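Local coordinates for protein histone-lysine N-methyltransferase, H3 lysine-9 specific SUVH4 (Arabidopsis thaliana, PDB 4QEO) that methylates the tail of histone H3, reads methylated DNA through its SRA domain, and so couples DNA methylation to transcriptional silencing in chromatin, at residues Gly453-Ala456 with Arg457-His461; Pro61-Asp64 with Val65-Phe69; Gly133-Leu136 with Thr137-Arg141; Leu277-Glu280 with Pro281-Ile285. One frame throughout, in Å; residues are numbered along the deposited sequence.

Contact 1 (Gly453-Ala456 with Arg457-His461); sequences GNFA and RFINH. With SAH (S-adenosyl-L-homocysteine), chain E.
Phe455 CE1 meets Ile459 CD1 at 4.1 Å across a short 3-10 turn that carries the chain into the Asn-His-Ser-Cys motif of the SET domain. Phe458 N donates to Phe455 O (2.9 Å) and Ile459 N to Ala456 O. The dense side is hydrophobic, with strand 380-383 against Phe455 and strand 367-371 against Ile459. Arg457 CG, set between the backbone N and the carbonyl carbon (chi1 56°), lies 3.4 Å from Asn454 O; the bend at chi2 (103°) puts CD over the centre of one face of the Phe458 ring. The guanidinium bonds to Ala449 O and makes cation-pi contacts with Tyr402 and Phe271. The looser side holds two waters, although the contact is buried: water 2 donates to both Ala456 O and Ile459 O, and water 1 donates to Asn454 O (2.7 Å). Beyond the turn, Asn460 OD1 accepts from SAH N at 2.7 Å, while ND2, tied to Glu497 and Trp367 O, fixes the flip of the amide. A leucine in place of Asn460 would probably leave the amino group of the cofactor without this acceptor and Glu497 without its amide partner. His461 O takes SAH N6 (3.2 Å), and His461 N donates weakly to SAH N7 (3.3 Å). Backbone thus recognises adenine and a side chain the amino group, consistent with a loop that holds both ends of the bound SAH, and probably of S-adenosylmethionine likewise.

Contact 2 (Pro61-Asp64 with Val65-Phe69); sequences PGID and VGHRF
A type II beta turn from Asp64 to His67 leads into strand 68-69 of the SRA domain, closed by His67 N donating to Asp64 O (2.9 Å, N-H...O 149°). Gly66 takes the third position with positive phi, a conformation in which a beta carbon would collide with Val65 O. Ile63 CG2 meets His67 CB at 3.8 Å, the two side chains passing at a slant, and touches Phe69 CZ at 4.1 Å, where Ile63 and Phe69 cross at about a right angle. CG of His67 is anti to the backbone N (chi1 -169°), which swings the imidazole back over Phe69: His67 CD2 stands 3.5 Å above the plane of the Phe69 ring, over its centre. Helix 72-78 packs against Ile63 and Phe69, and helix 10-30 against Ile63 and His67, so the cluster joins the turn to two helices. Gly66 and His67 bond through their backbones to Tyr184 of strand 180-197, which fixes the turn at the margin of the SRA sheet. Water 3 bridges the two arms of the turn: it accepts from Asp64 N at 2.9 Å and lies in the plane of the imidazole, 2.7 Å from His67 ND1.

Contact 3 (Gly133-Leu136 with Thr137-Arg141); sequences GHNL and TGNKR
The His134 imidazole stacks with the ring of Tyr116 and lies obliquely to Lys140 O, which is 3.2 Å from His134 NE2; that nitrogen is hydrogen-bonded to Gln115 O. The other flat pair is two amides, Asn135 and Asn139, whose planes stand 86° apart, with ND2 of Asn135 3.8 Å from OD1 of Asn139. They sit on a loop whose Gly-Asn-Lys-Arg sequence matches the NKR finger of SRA domains such as that of UHRF1, here bent by a type II' beta turn from Thr137 to Lys140 with Gly138 at its second position. The turn closes through Lys140 N to Thr137 O. Asn135 holds the two arms together: its N donates to Arg141 O (2.9 Å, N-H...O 162°), its O receives a CA-H...O contact from Lys140 CA at 3.1 Å, and its OD1 takes a weak bond from Thr137 N. The extended Lys140 chain runs past Leu136 O, 3.7 Å from CG, to place NZ on Gln115 OE1. The loop also meets the bound DNA: Leu136 packs on a guanine base, Thr137 on an adenine base and His134 on a phosphate, consistent with a finger directed at the duplex. Asn139 completes an Asx turn: with CG between the backbone N and the carbonyl carbon (chi1 52°), its OD1 accepts from Arg141 N at 3.0 Å.

Contact 4 (Leu277-Glu280 with Pro281-Ile285); sequences LIIE and PNVII
Ile279 and Val283 make the main hydrophobic contact, CG2 of Ile279 lying 3.7 Å from CG1 of Val283 with the side chains crossing at about a right angle. Each of these touching branches is anti to its own backbone nitrogen, which aims the two methyl groups across the mouth of the turn. Further along, Ile279 CD1 approaches Ile285 CG1 more loosely, at 4.3 Å. The backbone contributes one hydrogen bond, from Val283 N to Glu280 O (3.0 Å). Glu280 also makes van der Waals contact across the turn. Its chain, bent at chi2 (-51°), runs beside the Pro281 ring and points the same way, bringing OE1 to 3.2 Å from Pro281 CD, while its CB lies 3.5 Å from Asn282 OD1. The charge adds a long, weak ion pair between OE1 and Arg389. Replacing Glu280 by an alanine would probably leave one flank of the proline ring uncovered and Arg389 without this distant carboxylate. Backbone bonds of Ile278 and Glu280 to Val388 join the segment to its neighbour strand, and Val283 also packs on Val388. These contacts dress a type I beta turn, Glu280 to Val283, that follows strand 278-279, an outermost strand running parallel to 387-390 in a mixed four-stranded sheet at the surface.

Overall arrangement
Along the chain the order is contact 2, contact 3, contact 4, contact 1. Contacts 2 and 3 belong to the SRA domain, their centres about 30 Å apart: one leads into strand 68-69 beside the helices, the other is a loop whose nearest atom is about 4 Å from the DNA. Contact 4 comprises strand 278-279 and the turn after it, in the pre-SET range, and contact 1 lies in the SET domain at the cofactor; their centres are about 21 Å apart, on the same side of the chain's centre. Contacts 1 and 3, about 49 Å between centres, lie on opposite sides of it, consistent with DNA binding and lysine methylation being carried by distant parts of one chain.

Contact 1 (Gly453-Ala456 with Arg457-His461)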
loop_
_atom_site.group_PDB
_atom_site.type_symbol
_atom_site.label_atom_id
_atom_site.label_comp_id
_atom_site.label_asym_id
_atom_site.label_seq_id
_atom_site.Cartn_x
_atom_site.Cartn_y
_atom_site.Cartn_z
ATOM N N GLY A 453 -18.129 10.202 16.972
ATOM C CA GLY A 453 -16.755 9.919 16.593
ATOM C C GLY A 453 -16.443 10.459 15.217
ATOM O O GLY A 453 -17.280 11.118 14.601
ATOM N N ASN A 454 -15.229 10.199 14.736
ATOM C CA ASN A 454 -14.896 10.482 13.344
ATOM C C ASN A 454 -15.143 9.227 12.485
ATOM O O ASN A 454 -15.784 8.282 12.948
ATOM C CB ASN A 454 -13.461 10.988 13.216
ATOM C CG ASN A 454 -12.430 9.900 13.445
ATOM O OD1 ASN A 454 -12.736 8.830 13.973
ATOM N ND2 ASN A 454 -11.193 10.177 13.055
ATOM N N PHE A 455 -14.621 9.205 11.259
ATOM C CA PHE A 455 -14.946 8.124 10.317
ATOM C C PHE A 455 -14.296 6.778 10.630
ATOM O O PHE A 455 -14.692 5.741 10.081
ATOM C CB PHE A 455 -14.639 8.528 8.864
ATOM C CG PHE A 455 -13.170 8.516 8.511
ATOM C CD1 PHE A 455 -12.571 7.368 8.010
ATOM C CD2 PHE A 455 -12.396 9.659 8.652
ATOM C CE1 PHE A 455 -11.232 7.352 7.678
ATOM C CE2 PHE A 455 -11.054 9.652 8.314
ATOM C CZ PHE A 455 -10.472 8.498 7.819
ATOM N N ALA A 456 -13.295 6.808 11.501
ATOM C CA ALA A 456 -12.528 5.618 11.851
ATOM C C ALA A 456 -13.404 4.437 12.238
ATOM O O ALA A 456 -13.085 3.293 11.909
ATOM C CB ALA A 456 -11.552 5.937 12.983
ATOM N N ARG A 457 -14.506 4.714 12.936
ATOM C CA ARG A 457 -15.396 3.656 13.419
ATOM C C ARG A 457 -16.071 2.840 12.304
ATOM O O ARG A 457 -16.607 1.758 12.560
ATOM C CB ARG A 457 -16.455 4.240 14.369
ATOM C CG ARG A 457 -17.274 5.368 13.761
ATOM C CD ARG A 457 -18.656 4.902 13.348
ATOM N NE ARG A 457 -19.535 4.762 14.504
ATOM C CZ ARG A 457 -20.763 4.253 14.461
ATOM N NH1 ARG A 457 -21.479 4.171 15.570
ATOM N NH2 ARG A 457 -21.271 3.822 13.314
ATOM N N PHE A 458 -16.056 3.359 11.079
ATOM C CA PHE A 458 -16.697 2.679 9.955
ATOM C C PHE A 458 -15.767 1.680 9.269
ATOM O O PHE A 458 -16.177 0.961 8.349
ATOM C CB PHE A 458 -17.204 3.695 8.926
ATOM C CG PHE A 458 -18.363 4.515 9.410
ATOM C CD1 PHE A 458 -19.617 3.943 9.546
ATOM C CD2 PHE A 458 -18.200 5.853 9.739
ATOM C CE1 PHE A 458 -20.691 4.688 10.001
ATOM C CE2 PHE A 458 -19.271 6.607 10.189
ATOM C CZ PHE A 458 -20.518 6.021 10.318
ATOM N N ILE A 459 -14.517 1.636 9.717
ATOM C CA ILE A 459 -13.528 0.761 9.093
ATOM C C ILE A 459 -13.611 -0.673 9.609
ATOM O O ILE A 459 -13.524 -0.914 10.808
ATOM C CB ILE A 459 -12.104 1.315 9.262
ATOM C CG1 ILE A 459 -12.001 2.688 8.581
ATOM C CG2 ILE A 459 -11.086 0.324 8.709
ATOM C CD1 ILE A 459 -10.726 3.510 8.930
ATOM N N ASN A 460 -13.775 -1.626 8.694
ATOM C CA ASN A 460 -13.979 -3.017 9.074
ATOM C C ASN A 460 -12.712 -3.773 9.423
ATOM O O ASN A 460 -11.606 -3.319 9.136
ATOM C CB ASN A 460 -14.736 -3.768 7.973
ATOM C CG ASN A 460 -16.159 -3.291 7.839
ATOM O OD1 ASN A 460 -16.844 -3.061 8.845
ATOM N ND2 ASN A 460 -16.611 -3.110 6.604
ATOM N N HIS A 461 -12.905 -4.936 10.043
ATOM C CA HIS A 461 -11.834 -5.879 10.336
ATOM C C HIS A 461 -11.509 -6.726 9.109
ATOM O O HIS A 461 -12.388 -7.039 8.306
ATOM C CB HIS A 461 -12.252 -6.806 11.487
ATOM C CG HIS A 461 -11.456 -8.078 11.576
ATOM N ND1 HIS A 461 -10.382 -8.227 12.426
ATOM C CD2 HIS A 461 -11.584 -9.260 10.922
ATOM C CE1 HIS A 461 -9.875 -9.442 12.286
ATOM N NE2 HIS A 461 -10.588 -10.090 11.382
HETATM N N SAH E . -19.433 -2.355 9.375
HETATM C CA SAH E . -19.574 -1.642 10.640
HETATM C CB SAH E . -18.316 -0.829 10.949
HETATM C CG SAH E . -17.269 -1.592 11.761
HETATM S SD SAH E . -17.711 -1.701 13.516
HETATM C C SAH E . -20.833 -0.778 10.654
HETATM O O SAH E . -20.923 0.191 11.406
HETATM O OXT SAH E . -21.790 -1.032 9.916
HETATM C "C5'" SAH E . -17.421 -3.485 13.600
HETATM C "C4'" SAH E . -18.705 -4.260 13.350
HETATM O "O4'" SAH E . -18.870 -4.441 11.954
HETATM C "C3'" SAH E . -18.683 -5.636 13.995
HETATM O "O3'" SAH E . -19.474 -5.662 15.157
HETATM C "C2'" SAH E . -19.257 -6.563 12.947
HETATM O "O2'" SAH E . -20.629 -6.786 13.181
HETATM C "C1'" SAH E . -19.086 -5.803 11.648
HETATM N N9 SAH E . -17.890 -6.338 10.979
HETATM C C8 SAH E . -16.643 -5.765 10.945
HETATM N N7 SAH E . -15.814 -6.575 10.249
HETATM C C5 SAH E . -16.514 -7.662 9.853
HETATM C C6 SAH E . -16.156 -8.788 9.127
HETATM N N6 SAH E . -14.909 -8.920 8.683
HETATM N N1 SAH E . -17.104 -9.760 8.871
HETATM C C2 SAH E . -18.398 -9.612 9.334
HETATM N N3 SAH E . -18.747 -8.488 10.056
HETATM C C4 SAH E . -17.822 -7.529 10.307
HETATM O O HOH W 1 -14.644 7.002 15.079
HETATM O O HOH W 2 -13.032 0.666 13.137
#

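Contact 2 (Pro61-Asp64 with Val65-Phe69)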
loop_
_atom_site.group_PDB
_atom_site.type_symbol
_atom_site.label_atom_id
_atom_site.label_comp_id
_atom_site.label_asym_id
_atom_site.label_seq_id
_atom_site.Cartn_x
_atom_site.Cartn_y
_atom_site.Cartn_z
ATOM N N PRO A 61 3.649 -17.180 -7.625
ATOM C CA PRO A 61 2.649 -17.374 -6.568
ATOM C C PRO A 61 2.519 -16.108 -5.736
ATOM O O PRO A 61 3.527 -15.510 -5.320
ATOM C CB PRO A 61 3.230 -18.526 -5.743
ATOM C CG PRO A 61 4.048 -19.316 -6.760
ATOM C CD PRO A 61 4.662 -18.251 -7.644
ATOM N N GLY A 62 1.280 -15.676 -5.540
ATOM C CA GLY A 62 1.007 -14.522 -4.703
ATOM C C GLY A 62 1.010 -13.221 -5.485
ATOM O O GLY A 62 0.696 -12.174 -4.936
ATOM N N ILE A 63 1.368 -13.275 -6.766
ATOM C CA ILE A 63 1.253 -12.097 -7.628
ATOM C C ILE A 63 0.218 -12.377 -8.700
ATOM O O ILE A 63 0.501 -13.036 -9.716
ATOM C CB ILE A 63 2.600 -11.704 -8.270
ATOM C CG1 ILE A 63 3.619 -11.420 -7.163
ATOM C CG2 ILE A 63 2.427 -10.485 -9.195
ATOM C CD1 ILE A 63 5.006 -11.063 -7.650
ATOM N N ASP A 64 -0.996 -11.903 -8.441
ATOM C CA ASP A 64 -2.129 -12.200 -9.299
ATOM C C ASP A 64 -2.118 -11.262 -10.478
ATOM O O ASP A 64 -1.575 -10.158 -10.416
ATOM C CB ASP A 64 -3.455 -11.998 -8.559
ATOM C CG ASP A 64 -3.597 -12.881 -7.321
ATOM O OD1 ASP A 64 -3.079 -14.018 -7.300
ATOM O OD2 ASP A 64 -4.261 -12.416 -6.375
ATOM N N VAL A 65 -2.729 -11.706 -11.562
ATOM C CA VAL A 65 -2.984 -10.821 -12.680
ATOM C C VAL A 65 -3.778 -9.611 -12.192
ATOM O O VAL A 65 -4.778 -9.743 -11.465
ATOM C CB VAL A 65 -3.734 -11.560 -13.815
ATOM C CG1 VAL A 65 -4.058 -10.601 -14.965
ATOM C CG2 VAL A 65 -2.900 -12.724 -14.314
ATOM N N GLY A 66 -3.317 -8.431 -12.576
ATOM C CA GLY A 66 -3.858 -7.179 -12.069
ATOM C C GLY A 66 -3.027 -6.547 -10.962
ATOM O O GLY A 66 -3.271 -5.403 -10.563
ATOM N N HIS A 67 -2.055 -7.282 -10.436
ATOM C CA HIS A 67 -1.238 -6.733 -9.348
ATOM C C HIS A 67 -0.643 -5.363 -9.682
ATOM O O HIS A 67 -0.041 -5.194 -10.734
ATOM C CB HIS A 67 -0.099 -7.684 -9.004
ATOM C CG HIS A 67 0.607 -7.314 -7.743
ATOM N ND1 HIS A 67 0.251 -7.837 -6.519
ATOM C CD2 HIS A 67 1.603 -6.425 -7.501
ATOM C CE1 HIS A 67 1.012 -7.301 -5.577
ATOM N NE2 HIS A 67 1.837 -6.440 -6.144
ATOM N N ARG A 68 -0.825 -4.383 -8.797
ATOM C CA ARG A 68 -0.258 -3.064 -9.013
ATOM C C ARG A 68 1.060 -2.864 -8.271
ATOM O O ARG A 68 1.122 -2.997 -7.055
ATOM C CB ARG A 68 -1.230 -1.983 -8.565
ATOM C CG ARG A 68 -2.450 -1.833 -9.434
ATOM C CD ARG A 68 -2.966 -0.419 -9.318
ATOM N NE ARG A 68 -3.970 -0.096 -10.323
ATOM C CZ ARG A 68 -5.279 -0.114 -10.104
ATOM N NH1 ARG A 68 -5.747 -0.453 -8.913
ATOM N NH2 ARG A 68 -6.120 0.207 -11.078
ATOM N N PHE A 69 2.106 -2.528 -9.018
ATOM C CA PHE A 69 3.398 -2.194 -8.443
ATOM C C PHE A 69 3.534 -0.683 -8.470
ATOM O O PHE A 69 3.061 -0.040 -9.403
ATOM C CB PHE A 69 4.541 -2.828 -9.247
ATOM C CG PHE A 69 4.613 -4.327 -9.144
ATOM C CD1 PHE A 69 5.125 -4.939 -8.004
ATOM C CD2 PHE A 69 4.198 -5.122 -10.197
ATOM C CE1 PHE A 69 5.204 -6.327 -7.921
ATOM C CE2 PHE A 69 4.277 -6.509 -10.137
ATOM C CZ PHE A 69 4.781 -7.118 -9.003
HETATM O O HOH W 3 -1.446 -9.897 -6.438
#

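Contact 3 (Gly133-Leu136 with Thr137-Arg141)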
loop_
_atom_site.group_PDB
_atom_site.type_symbol
_atom_site.label_atom_id
_atom_site.label_comp_id
_atom_site.label_asym_id
_atom_site.label_seq_id
_atom_site.Cartn_x
_atom_site.Cartn_y
_atom_site.Cartn_z
ATOM N N GLY A 133 19.600 0.389 -29.212
ATOM C CA GLY A 133 19.697 1.490 -30.151
ATOM C C GLY A 133 18.719 2.594 -29.840
ATOM O O GLY A 133 18.300 3.359 -30.716
ATOM N N HIS A 134 18.342 2.651 -28.576
ATOM C CA HIS A 134 17.304 3.549 -28.090
ATOM C C HIS A 134 17.915 4.638 -27.208
ATOM O O HIS A 134 18.697 4.355 -26.311
ATOM C CB HIS A 134 16.297 2.751 -27.259
ATOM C CG HIS A 134 15.255 3.588 -26.582
ATOM N ND1 HIS A 134 15.316 3.919 -25.242
ATOM C CD2 HIS A 134 14.117 4.148 -27.055
ATOM C CE1 HIS A 134 14.254 4.638 -24.918
ATOM N NE2 HIS A 134 13.514 4.797 -26.005
ATOM N N ASN A 135 17.547 5.884 -27.455
ATOM C CA ASN A 135 18.024 6.966 -26.612
ATOM C C ASN A 135 17.254 6.941 -25.295
ATOM O O ASN A 135 16.033 7.027 -25.294
ATOM C CB ASN A 135 17.843 8.296 -27.335
ATOM C CG ASN A 135 18.833 9.344 -26.875
ATOM O OD1 ASN A 135 19.365 9.274 -25.767
ATOM N ND2 ASN A 135 19.076 10.329 -27.721
ATOM N N LEU A 136 17.959 6.756 -24.186
ATOM C CA LEU A 136 17.326 6.690 -22.865
ATOM C C LEU A 136 16.737 8.036 -22.494
ATOM O O LEU A 136 15.695 8.119 -21.842
ATOM C CB LEU A 136 18.349 6.303 -21.798
ATOM C CG LEU A 136 18.189 4.946 -21.124
ATOM C CD1 LEU A 136 19.086 4.876 -19.892
ATOM C CD2 LEU A 136 16.730 4.685 -20.766
ATOM N N THR A 137 17.428 9.087 -22.917
ATOM C CA THR A 137 17.036 10.458 -22.628
ATOM C C THR A 137 16.745 11.226 -23.916
ATOM O O THR A 137 16.489 10.628 -24.967
ATOM C CB THR A 137 18.172 11.201 -21.908
ATOM O OG1 THR A 137 19.255 11.403 -22.823
ATOM C CG2 THR A 137 18.668 10.389 -20.723
ATOM N N GLY A 138 16.815 12.554 -23.829
ATOM C CA GLY A 138 16.537 13.420 -24.960
ATOM C C GLY A 138 15.221 13.100 -25.644
ATOM O O GLY A 138 14.187 12.954 -24.988
ATOM N N ASN A 139 15.261 12.977 -26.968
ATOM C CA ASN A 139 14.052 12.686 -27.737
ATOM C C ASN A 139 13.501 11.283 -27.496
ATOM O O ASN A 139 12.347 11.004 -27.819
ATOM C CB ASN A 139 14.262 12.945 -29.242
ATOM C CG ASN A 139 15.497 12.239 -29.816
ATOM O OD1 ASN A 139 15.827 11.103 -29.450
ATOM N ND2 ASN A 139 16.178 12.919 -30.735
ATOM N N LYS A 140 14.341 10.420 -26.918
ATOM C CA LYS A 140 14.012 9.019 -26.658
ATOM C C LYS A 140 13.683 8.231 -27.917
ATOM O O LYS A 140 12.868 7.313 -27.886
ATOM C CB LYS A 140 12.871 8.891 -25.646
ATOM C CG LYS A 140 13.226 9.381 -24.247
ATOM C CD LYS A 140 12.060 9.138 -23.310
ATOM C CE LYS A 140 12.303 9.696 -21.917
ATOM N NZ LYS A 140 11.124 9.403 -21.042
ATOM N N ARG A 141 14.337 8.574 -29.018
ATOM C CA ARG A 141 14.112 7.868 -30.281
ATOM C C ARG A 141 15.195 6.844 -30.560
ATOM O O ARG A 141 16.218 6.798 -29.865
ATOM C CB ARG A 141 14.067 8.875 -31.416
ATOM C CG ARG A 141 13.091 9.970 -31.138
ATOM C CD ARG A 141 12.799 10.729 -32.387
ATOM N NE ARG A 141 11.594 11.530 -32.241
ATOM C CZ ARG A 141 11.016 12.176 -33.245
ATOM N NH1 ARG A 141 9.919 12.890 -33.031
ATOM N NH2 ARG A 141 11.539 12.100 -34.464
#

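Contact 4 (Leu277-Glu280 with Pro281-Ile285)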
loop_
_atom_site.group_PDB
_atom_site.type_symbol
_atom_site.label_atom_id
_atom_site.label_comp_id
_atom_site.label_asym_id
_atom_site.label_seq_id
_atom_site.Cartn_x
_atom_site.Cartn_y
_atom_site.Cartn_z
ATOM N N LEU A 277 -11.397 14.102 20.281
ATOM C CA LEU A 277 -11.778 13.276 21.415
ATOM C C LEU A 277 -12.639 14.041 22.416
ATOM O O LEU A 277 -12.423 15.233 22.657
ATOM C CB LEU A 277 -10.527 12.775 22.133
ATOM C CG LEU A 277 -9.603 11.850 21.345
ATOM C CD1 LEU A 277 -8.335 11.609 22.143
ATOM C CD2 LEU A 277 -10.309 10.532 21.045
ATOM N N ILE A 278 -13.623 13.353 22.989
ATOM C CA ILE A 278 -14.359 13.877 24.133
ATOM C C ILE A 278 -13.958 13.037 25.341
ATOM O O ILE A 278 -13.947 11.815 25.274
ATOM C CB ILE A 278 -15.878 13.776 23.935
ATOM C CG1 ILE A 278 -16.328 14.651 22.762
ATOM C CG2 ILE A 278 -16.604 14.168 25.219
ATOM C CD1 ILE A 278 -17.794 14.462 22.404
ATOM N N ILE A 279 -13.603 13.681 26.442
ATOM C CA ILE A 279 -13.157 12.919 27.601
ATOM C C ILE A 279 -14.207 12.915 28.711
ATOM O O ILE A 279 -14.620 13.972 29.176
ATOM C CB ILE A 279 -11.802 13.439 28.105
ATOM C CG1 ILE A 279 -10.749 13.244 27.005
ATOM C CG2 ILE A 279 -11.401 12.731 29.382
ATOM C CD1 ILE A 279 -9.354 13.576 27.430
ATOM N N GLU A 280 -14.646 11.723 29.116
ATOM C CA GLU A 280 -15.668 11.606 30.154
ATOM C C GLU A 280 -15.184 12.132 31.500
ATOM O O GLU A 280 -13.984 12.120 31.769
ATOM C CB GLU A 280 -16.151 10.150 30.293
ATOM C CG GLU A 280 -17.209 9.768 29.286
ATOM C CD GLU A 280 -18.373 10.750 29.250
ATOM O OE1 GLU A 280 -19.157 10.778 30.222
ATOM O OE2 GLU A 280 -18.501 11.495 28.252
ATOM N N PRO A 281 -16.124 12.619 32.334
ATOM C CA PRO A 281 -15.876 13.145 33.683
ATOM C C PRO A 281 -14.959 12.279 34.556
ATOM O O PRO A 281 -14.083 12.814 35.229
ATOM C CB PRO A 281 -17.279 13.181 34.301
ATOM C CG PRO A 281 -18.239 13.238 33.136
ATOM C CD PRO A 281 -17.482 12.958 31.868
ATOM N N ASN A 282 -15.165 10.969 34.540
ATOM C CA ASN A 282 -14.456 10.062 35.439
ATOM C C ASN A 282 -13.130 9.582 34.860
ATOM O O ASN A 282 -12.386 8.837 35.497
ATOM C CB ASN A 282 -15.351 8.869 35.797
ATOM C CG ASN A 282 -16.244 8.445 34.646
ATOM O OD1 ASN A 282 -16.174 9.008 33.549
ATOM N ND2 ASN A 282 -17.090 7.449 34.887
ATOM N N VAL A 283 -12.849 9.997 33.633
ATOM C CA VAL A 283 -11.553 9.742 33.035
ATOM C C VAL A 283 -10.626 10.892 33.392
ATOM O O VAL A 283 -11.011 12.056 33.321
ATOM C CB VAL A 283 -11.654 9.562 31.508
ATOM C CG1 VAL A 283 -10.273 9.521 30.885
ATOM C CG2 VAL A 283 -12.417 8.286 31.197
ATOM N N ILE A 284 -9.412 10.556 33.805
ATOM C CA ILE A 284 -8.450 11.549 34.264
ATOM C C ILE A 284 -7.606 12.069 33.119
ATOM O O ILE A 284 -7.200 11.310 32.240
ATOM C CB ILE A 284 -7.532 10.953 35.359
ATOM C CG1 ILE A 284 -8.357 10.562 36.588
ATOM C CG2 ILE A 284 -6.430 11.928 35.749
ATOM C CD1 ILE A 284 -9.161 11.710 37.174
ATOM N N ILE A 285 -7.361 13.374 33.109
ATOM C CA ILE A 285 -6.496 13.955 32.087
ATOM C C ILE A 285 -5.077 14.071 32.624
ATOM O O ILE A 285 -4.827 14.819 33.561
ATOM C CB ILE A 285 -7.010 15.327 31.620
ATOM C CG1 ILE A 285 -8.498 15.230 31.275
ATOM C CG2 ILE A 285 -6.218 15.806 30.415
ATOM C CD1 ILE A 285 -9.117 16.545 30.869
#